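Local atomic coordinates of hypothetical protein TM1553 (Thermotoga maritima, PDB entry 1VRM), a protein that probably acts as a flavin transferase of the ApbE family, moving FMN from FAD onto target proteins. Residues A[91-96]-A[103-108]; A[96-101]-A[276-281]. All blocks are in the same frame, centred on the assembly; numbering follows the deposited sequence.

Overall arrangement
Both contacts use helix 83-98; their segments overlap at A96, whose side chain packs in contact 1 alone, and their centres lie about 7 Å apart. Contact 1 packs the last turns of the helix against the loop that follows it; contact 2 joins the end of the same helix to helix 272-296, distant in sequence. Each is largely buried, though L98 takes contact 2 to an exposed edge. Contact 1 is the larger and mixes aromatic, proline and backbone carbonyl contacts, whereas contact 2 is a small cluster of methyl groups. They meet where F95 CG packs 3.7 Å from A277 CB. Polar groups in both hydrogen-bond to an unidentified molecule, probably from the crystallisation liquor.

Contact 1. Residues A[91-96]-A[103-108]; sequences AACAFA and FDPTVG
F103 and P105 pack against one side of residues 91-96 of helix 83-98, which offer them A92, F95 and A96. CB of F103 already points at the helix, and with CG anti to the backbone N (chi1 171°) the ring edge comes up to the A92 carbonyl. A92 O lies near the ring plane, 3.4 Å from F103 CE2, and A96 N is at the edge too. The methylene of F95 approaches the ring obliquely, F95 CB to F103 CD2 3.8 Å, while CG of F95, anti to its own carbonyl carbon (chi1 -78°), carries the F95 ring away from the loop. P105 CG meets A92 CB at 3.8 Å and P105 CD meets A96 CB at 3.9 Å, with C93 SG more loosely beside P105 CG. The buried F103 O has no conventional hydrogen-bond partner; A96 CA approaches it at 3.1 Å in a CH...O contact. Around the proline, D104 OD1 closes an Asx turn, accepting from T106 N at 2.8 Å and from T106 OG1 at 2.6 Å, both from the same face of the carboxylate. With a serine in place of F103, the F95 methylene and the A92 carbonyl would probably lose their aromatic neighbour, opening a gap between helix and loop. Outside the contact, D104 OD2 bonds to Y140 N and D104 N to an unidentified ligand; T106 OG1 also pairs with G139 N. The F95 ring lies on helix 272-296, and C93 rests on strand 143-146, placing the contact between these two elements just ahead of helix 108-114.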
ATOM      1  N   ALA A  91      -9.677   7.714  -5.696  1.00  8.28           N
ATOM      2  CA  ALA A  91      -9.771   6.398  -5.057  1.00  9.22           C
ATOM      3  C   ALA A  91      -9.166   6.403  -3.648  1.00  7.43           C
ATOM      4  O   ALA A  91      -9.721   5.854  -2.718  1.00  8.91           O
ATOM      5  CB  ALA A  91      -9.154   5.347  -5.901  1.00 10.13           C
ATOM      6  N   ALA A  92      -8.022   7.060  -3.491  1.00  6.43           N
ATOM      7  CA  ALA A  92      -7.370   7.120  -2.203  1.00  7.16           C
ATOM      8  C   ALA A  92      -8.259   7.873  -1.219  1.00  8.42           C
ATOM      9  O   ALA A  92      -8.442   7.472  -0.077  1.00  7.90           O
ATOM     10  CB  ALA A  92      -5.991   7.795  -2.341  1.00  8.75           C
ATOM     11  N   CYS A  93      -8.830   8.974  -1.677  1.00  7.47           N
ATOM     12  CA  CYS A  93      -9.772   9.699  -0.810  1.00 10.28           C
ATOM     13  C   CYS A  93     -11.035   8.858  -0.518  1.00  9.96           C
ATOM     14  O   CYS A  93     -11.539   8.914   0.582  1.00 10.86           O
ATOM     15  CB  CYS A  93     -10.118  11.072  -1.379  1.00 10.54           C
ATOM     16  SG  CYS A  93      -8.666  12.173  -1.351  1.00 12.31           S
ATOM     17  N   ALA A  94     -11.484   8.034  -1.459  1.00  9.28           N
ATOM     18  CA  ALA A  94     -12.633   7.160  -1.208  1.00  9.63           C
ATOM     19  C   ALA A  94     -12.315   6.087  -0.167  1.00 10.45           C
ATOM     20  O   ALA A  94     -13.171   5.776   0.679  1.00 10.23           O
ATOM     21  CB  ALA A  94     -13.087   6.556  -2.477  1.00 12.31           C
ATOM     22  N   PHE A  95     -11.085   5.590  -0.150  1.00  6.60           N
ATOM     23  CA  PHE A  95     -10.683   4.691   0.954  1.00  8.35           C
ATOM     24  C   PHE A  95     -10.596   5.395   2.299  1.00  8.60           C
ATOM     25  O   PHE A  95     -10.854   4.796   3.327  1.00  9.02           O
ATOM     26  CB  PHE A  95      -9.377   3.956   0.653  1.00  9.24           C
ATOM     27  CG  PHE A  95      -9.525   2.776  -0.282  1.00  9.38           C
ATOM     28  CD1 PHE A  95     -10.091   1.595   0.163  1.00  8.62           C
ATOM     29  CD2 PHE A  95      -9.078   2.849  -1.590  1.00 10.40           C
ATOM     30  CE1 PHE A  95     -10.207   0.487  -0.721  1.00 10.99           C
ATOM     31  CE2 PHE A  95      -9.189   1.776  -2.445  1.00 14.53           C
ATOM     32  CZ  PHE A  95      -9.785   0.605  -2.015  1.00 13.14           C
ATOM     33  N   ALA A  96     -10.151   6.650   2.299  1.00  7.50           N
ATOM     34  CA  ALA A  96     -10.094   7.437   3.520  1.00  6.17           C
ATOM     35  C   ALA A  96     -11.519   7.613   4.086  1.00  8.04           C
ATOM     36  O   ALA A  96     -11.755   7.389   5.268  1.00 10.14           O
ATOM     37  CB  ALA A  96      -9.434   8.750   3.289  1.00  7.48           C
ATOM     38  N   PHE A 103      -7.024   4.979   7.006  1.00  9.48           N
ATOM     39  CA  PHE A 103      -6.175   5.218   5.827  1.00  7.60           C
ATOM     40  C   PHE A 103      -6.440   6.665   5.429  1.00  7.74           C
ATOM     41  O   PHE A 103      -7.603   7.055   5.275  1.00  8.02           O
ATOM     42  CB  PHE A 103      -6.536   4.272   4.675  1.00  8.93           C
ATOM     43  CG  PHE A 103      -5.842   4.611   3.395  1.00  5.51           C
ATOM     44  CD1 PHE A 103      -4.575   4.133   3.120  1.00  9.27           C
ATOM     45  CD2 PHE A 103      -6.444   5.445   2.478  1.00  7.92           C
ATOM     46  CE1 PHE A 103      -3.958   4.459   1.911  1.00 12.70           C
ATOM     47  CE2 PHE A 103      -5.805   5.787   1.257  1.00  8.48           C
ATOM     48  CZ  PHE A 103      -4.566   5.326   1.011  1.00  9.04           C
ATOM     49  N   ASP A 104      -5.391   7.463   5.278  1.00  7.04           N
ATOM     50  CA  ASP A 104      -5.571   8.822   4.817  1.00  6.85           C
ATOM     51  C   ASP A 104      -4.361   9.231   3.996  1.00  6.24           C
ATOM     52  O   ASP A 104      -3.272   9.280   4.548  1.00  8.36           O
ATOM     53  CB  ASP A 104      -5.738   9.725   6.009  1.00  8.47           C
ATOM     54  CG  ASP A 104      -6.228  11.121   5.633  1.00  8.95           C
ATOM     55  OD1 ASP A 104      -5.834  11.564   4.551  1.00  8.69           O
ATOM     56  OD2 ASP A 104      -7.025  11.773   6.390  1.00  8.77           O
ATOM     57  N   PRO A 105      -4.567   9.552   2.705  1.00  6.46           N
ATOM     58  CA  PRO A 105      -3.454   9.908   1.844  1.00  7.98           C
ATOM     59  C   PRO A 105      -2.932  11.319   2.125  1.00  7.66           C
ATOM     60  O   PRO A 105      -2.024  11.751   1.458  1.00 15.54           O
ATOM     61  CB  PRO A 105      -4.055   9.796   0.451  1.00 10.59           C
ATOM     62  CG  PRO A 105      -5.430  10.187   0.614  1.00 11.40           C
ATOM     63  CD  PRO A 105      -5.837   9.626   1.962  1.00  5.71           C
ATOM     64  N   THR A 106      -3.473  12.034   3.097  1.00  5.58           N
ATOM     65  CA  THR A 106      -2.924  13.335   3.451  1.00  4.60           C
ATOM     66  C   THR A 106      -2.031  13.335   4.703  1.00  6.80           C
ATOM     67  O   THR A 106      -1.884  14.334   5.378  1.00  9.66           O
ATOM     68  CB  THR A 106      -4.030  14.378   3.607  1.00  7.26           C
ATOM     69  OG1 THR A 106      -4.850  14.005   4.719  1.00  8.41           O
ATOM     70  CG2 THR A 106      -4.883  14.485   2.322  1.00  9.80           C
ATOM     71  N   VAL A 107      -1.422  12.193   4.978  1.00  7.84           N
ATOM     72  CA  VAL A 107      -0.352  12.124   5.986  1.00  6.05           C
ATOM     73  C   VAL A 107       0.969  12.758   5.510  1.00  7.51           C
ATOM     74  O   VAL A 107       1.960  12.689   6.229  1.00  8.00           O
ATOM     75  CB  VAL A 107      -0.084  10.646   6.436  1.00  8.16           C
ATOM     76  CG1 VAL A 107      -1.260  10.106   7.262  1.00 16.19           C
ATOM     77  CG2 VAL A 107       0.166   9.780   5.271  1.00  9.34           C
ATOM     78  N   GLY A 108       1.010  13.416   4.341  1.00  6.47           N
ATOM     79  CA  GLY A 108       2.236  13.937   3.822  1.00  5.09           C
ATOM     80  C   GLY A 108       2.947  14.911   4.752  1.00  5.20           C
ATOM     81  O   GLY A 108       4.148  14.827   4.939  1.00  7.41           O
TER

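Contact 2. Residues A[96-101]-A[276-281]; sequences AELTDG and DALSTA
T99, the first residue to leave helical geometry at the end of helix 83-98, faces A281 of helix 272-296 with CA atoms 6.7 Å apart, and a Schellman motif closes the helix here, with G101 N bonded to A96 O at 2.8 Å, D100 N to E97 O, and D100 at positive phi. The T99 methyl carries the contact. T99 CG2 stands anti to the carbonyl carbon and touches both A281 CB and L278 CD2, each at 3.7 Å. L278 reaches it with CD2, the branch that is not anti to CA; CD1 takes the extended position (chi2 -175°), and the T99 and L278 side chains approach at a slant. At the exposed margin, L98 CD2 comes within 4.4 Å of L278 CD2. The same T99 rotamer (chi1 63°) directs OG1 to hydrogen bonds with F95 O and F103 N, tying the helix end to the loop after it. On helix 272-296, S279, T280 and D276 hydrogen-bond to an unidentified molecule, which may mark a pocket. L98 also touches M300, L278 packs on A302 just before strand 303-308, and S279 bonds to S233 of strand 229-234.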
ATOM      1  N   ALA A  96     -10.151   6.650   2.299  1.00  7.50           N
ATOM      2  CA  ALA A  96     -10.094   7.437   3.520  1.00  6.17           C
ATOM      3  C   ALA A  96     -11.519   7.613   4.086  1.00  8.04           C
ATOM      4  O   ALA A  96     -11.755   7.389   5.268  1.00 10.14           O
ATOM      5  CB  ALA A  96      -9.434   8.750   3.289  1.00  7.48           C
ATOM      6  N   GLU A  97     -12.478   7.897   3.203  1.00  8.47           N
ATOM      7  CA  GLU A  97     -13.859   8.024   3.647  1.00 12.36           C
ATOM      8  C   GLU A  97     -14.399   6.689   4.184  1.00 11.70           C
ATOM      9  O   GLU A  97     -15.050   6.639   5.232  1.00 13.67           O
ATOM     10  CB  GLU A  97     -14.705   8.574   2.515  1.00 15.21           C
ATOM     11  CG  GLU A  97     -16.106   8.845   2.970  1.00 21.51           C
ATOM     12  CD  GLU A  97     -16.822   9.761   2.018  1.00 44.46           C
ATOM     13  OE1 GLU A  97     -16.499  10.974   2.024  1.00 54.69           O
ATOM     14  OE2 GLU A  97     -17.700   9.265   1.268  1.00 57.63           O
ATOM     15  N   LEU A  98     -14.098   5.602   3.495  1.00 10.34           N
ATOM     16  CA  LEU A  98     -14.586   4.299   3.889  1.00 12.32           C
ATOM     17  C   LEU A  98     -14.073   3.907   5.265  1.00 15.36           C
ATOM     18  O   LEU A  98     -14.755   3.203   6.027  1.00 17.19           O
ATOM     19  CB  LEU A  98     -14.111   3.258   2.869  1.00 13.62           C
ATOM     20  CG  LEU A  98     -14.475   1.813   3.108  1.00 14.61           C
ATOM     21  CD1 LEU A  98     -16.001   1.667   3.014  1.00 24.09           C
ATOM     22  CD2 LEU A  98     -13.747   0.952   2.084  1.00 16.73           C
ATOM     23  N   THR A  99     -12.838   4.315   5.581  1.00 12.31           N
ATOM     24  CA  THR A  99     -12.199   3.928   6.842  1.00 11.78           C
ATOM     25  C   THR A  99     -12.189   5.038   7.929  1.00 10.93           C
ATOM     26  O   THR A  99     -11.422   4.959   8.900  1.00 12.66           O
ATOM     27  CB  THR A  99     -10.767   3.381   6.560  1.00  9.53           C
ATOM     28  OG1 THR A  99      -9.986   4.440   5.984  1.00  9.85           O
ATOM     29  CG2 THR A  99     -10.813   2.247   5.616  1.00 12.42           C
ATOM     30  N   ASP A 100     -12.991   6.095   7.736  1.00 11.47           N
ATOM     31  CA  ASP A 100     -13.040   7.234   8.613  1.00 16.69           C
ATOM     32  C   ASP A 100     -11.681   7.794   8.893  1.00 14.65           C
ATOM     33  O   ASP A 100     -11.350   8.156  10.026  1.00 18.10           O
ATOM     34  CB  ASP A 100     -13.745   6.860   9.917  1.00 19.20           C
ATOM     35  CG  ASP A 100     -15.170   6.314   9.675  1.00 31.55           C
ATOM     36  OD1 ASP A 100     -15.887   6.843   8.803  1.00 38.67           O
ATOM     37  OD2 ASP A 100     -15.568   5.340  10.353  1.00 45.65           O
ATOM     38  N   GLY A 101     -10.867   7.862   7.848  1.00 10.98           N
ATOM     39  CA  GLY A 101      -9.541   8.451   7.946  1.00 10.82           C
ATOM     40  C   GLY A 101      -8.452   7.594   8.528  1.00 11.49           C
ATOM     41  O   GLY A 101      -7.340   8.084   8.722  1.00 12.93           O
ATOM     42  N   ASP A 276      -3.952  -3.309  -0.270  1.00  8.16           N
ATOM     43  CA  ASP A 276      -2.908  -2.373   0.185  1.00  6.24           C
ATOM     44  C   ASP A 276      -3.533  -1.271   1.078  1.00  5.53           C
ATOM     45  O   ASP A 276      -3.077  -1.055   2.198  1.00  8.09           O
ATOM     46  CB  ASP A 276      -2.193  -1.768  -1.046  1.00  7.86           C
ATOM     47  CG  ASP A 276      -0.902  -1.082  -0.726  1.00 11.83           C
ATOM     48  OD1 ASP A 276      -0.402  -1.242   0.387  1.00 10.58           O
ATOM     49  OD2 ASP A 276      -0.393  -0.372  -1.661  1.00 10.23           O
ATOM     50  N   ALA A 277      -4.590  -0.584   0.592  1.00  4.77           N
ATOM     51  CA  ALA A 277      -5.202   0.502   1.370  1.00  6.26           C
ATOM     52  C   ALA A 277      -5.754  -0.014   2.695  1.00  5.15           C
ATOM     53  O   ALA A 277      -5.606   0.610   3.741  1.00  8.03           O
ATOM     54  CB  ALA A 277      -6.291   1.208   0.628  1.00  7.25           C
ATOM     55  N   LEU A 278      -6.441  -1.161   2.644  1.00  6.54           N
ATOM     56  CA  LEU A 278      -7.073  -1.670   3.833  1.00  6.65           C
ATOM     57  C   LEU A 278      -6.093  -2.324   4.799  1.00  5.72           C
ATOM     58  O   LEU A 278      -6.339  -2.336   5.997  1.00  7.56           O
ATOM     59  CB  LEU A 278      -8.244  -2.579   3.490  1.00  5.99           C
ATOM     60  CG  LEU A 278      -9.397  -1.884   2.769  1.00  9.39           C
ATOM     61  CD1 LEU A 278     -10.567  -2.837   2.574  1.00 12.90           C
ATOM     62  CD2 LEU A 278      -9.883  -0.653   3.486  1.00 11.04           C
ATOM     63  N   SER A 279      -4.924  -2.725   4.331  1.00  4.61           N
ATOM     64  CA  SER A 279      -3.947  -3.293   5.269  1.00  5.46           C
ATOM     65  C   SER A 279      -3.406  -2.133   6.135  1.00  8.84           C
ATOM     66  O   SER A 279      -3.196  -2.305   7.313  1.00  7.92           O
ATOM     67  CB  SER A 279      -2.834  -4.065   4.588  1.00  9.27           C
ATOM     68  OG  SER A 279      -1.993  -3.214   3.835  1.00 10.54           O
ATOM     69  N   THR A 280      -3.231  -0.950   5.520  1.00  6.67           N
ATOM     70  CA  THR A 280      -2.813   0.229   6.255  1.00  6.28           C
ATOM     71  C   THR A 280      -3.885   0.616   7.264  1.00  5.92           C
ATOM     72  O   THR A 280      -3.613   0.840   8.429  1.00  8.03           O
ATOM     73  CB  THR A 280      -2.532   1.379   5.245  1.00 10.74           C
ATOM     74  OG1 THR A 280      -1.454   0.973   4.366  1.00 12.29           O
ATOM     75  CG2 THR A 280      -2.174   2.673   5.947  1.00 13.63           C
ATOM     76  N   ALA A 281      -5.128   0.722   6.800  1.00  5.89           N
ATOM     77  CA  ALA A 281      -6.214   1.103   7.699  1.00  3.42           C
ATOM     78  C   ALA A 281      -6.366   0.107   8.859  1.00  3.77           C
ATOM     79  O   ALA A 281      -6.562   0.480  10.004  1.00  8.24           O
ATOM     80  CB  ALA A 281      -7.536   1.162   6.957  1.00  7.19           C
TER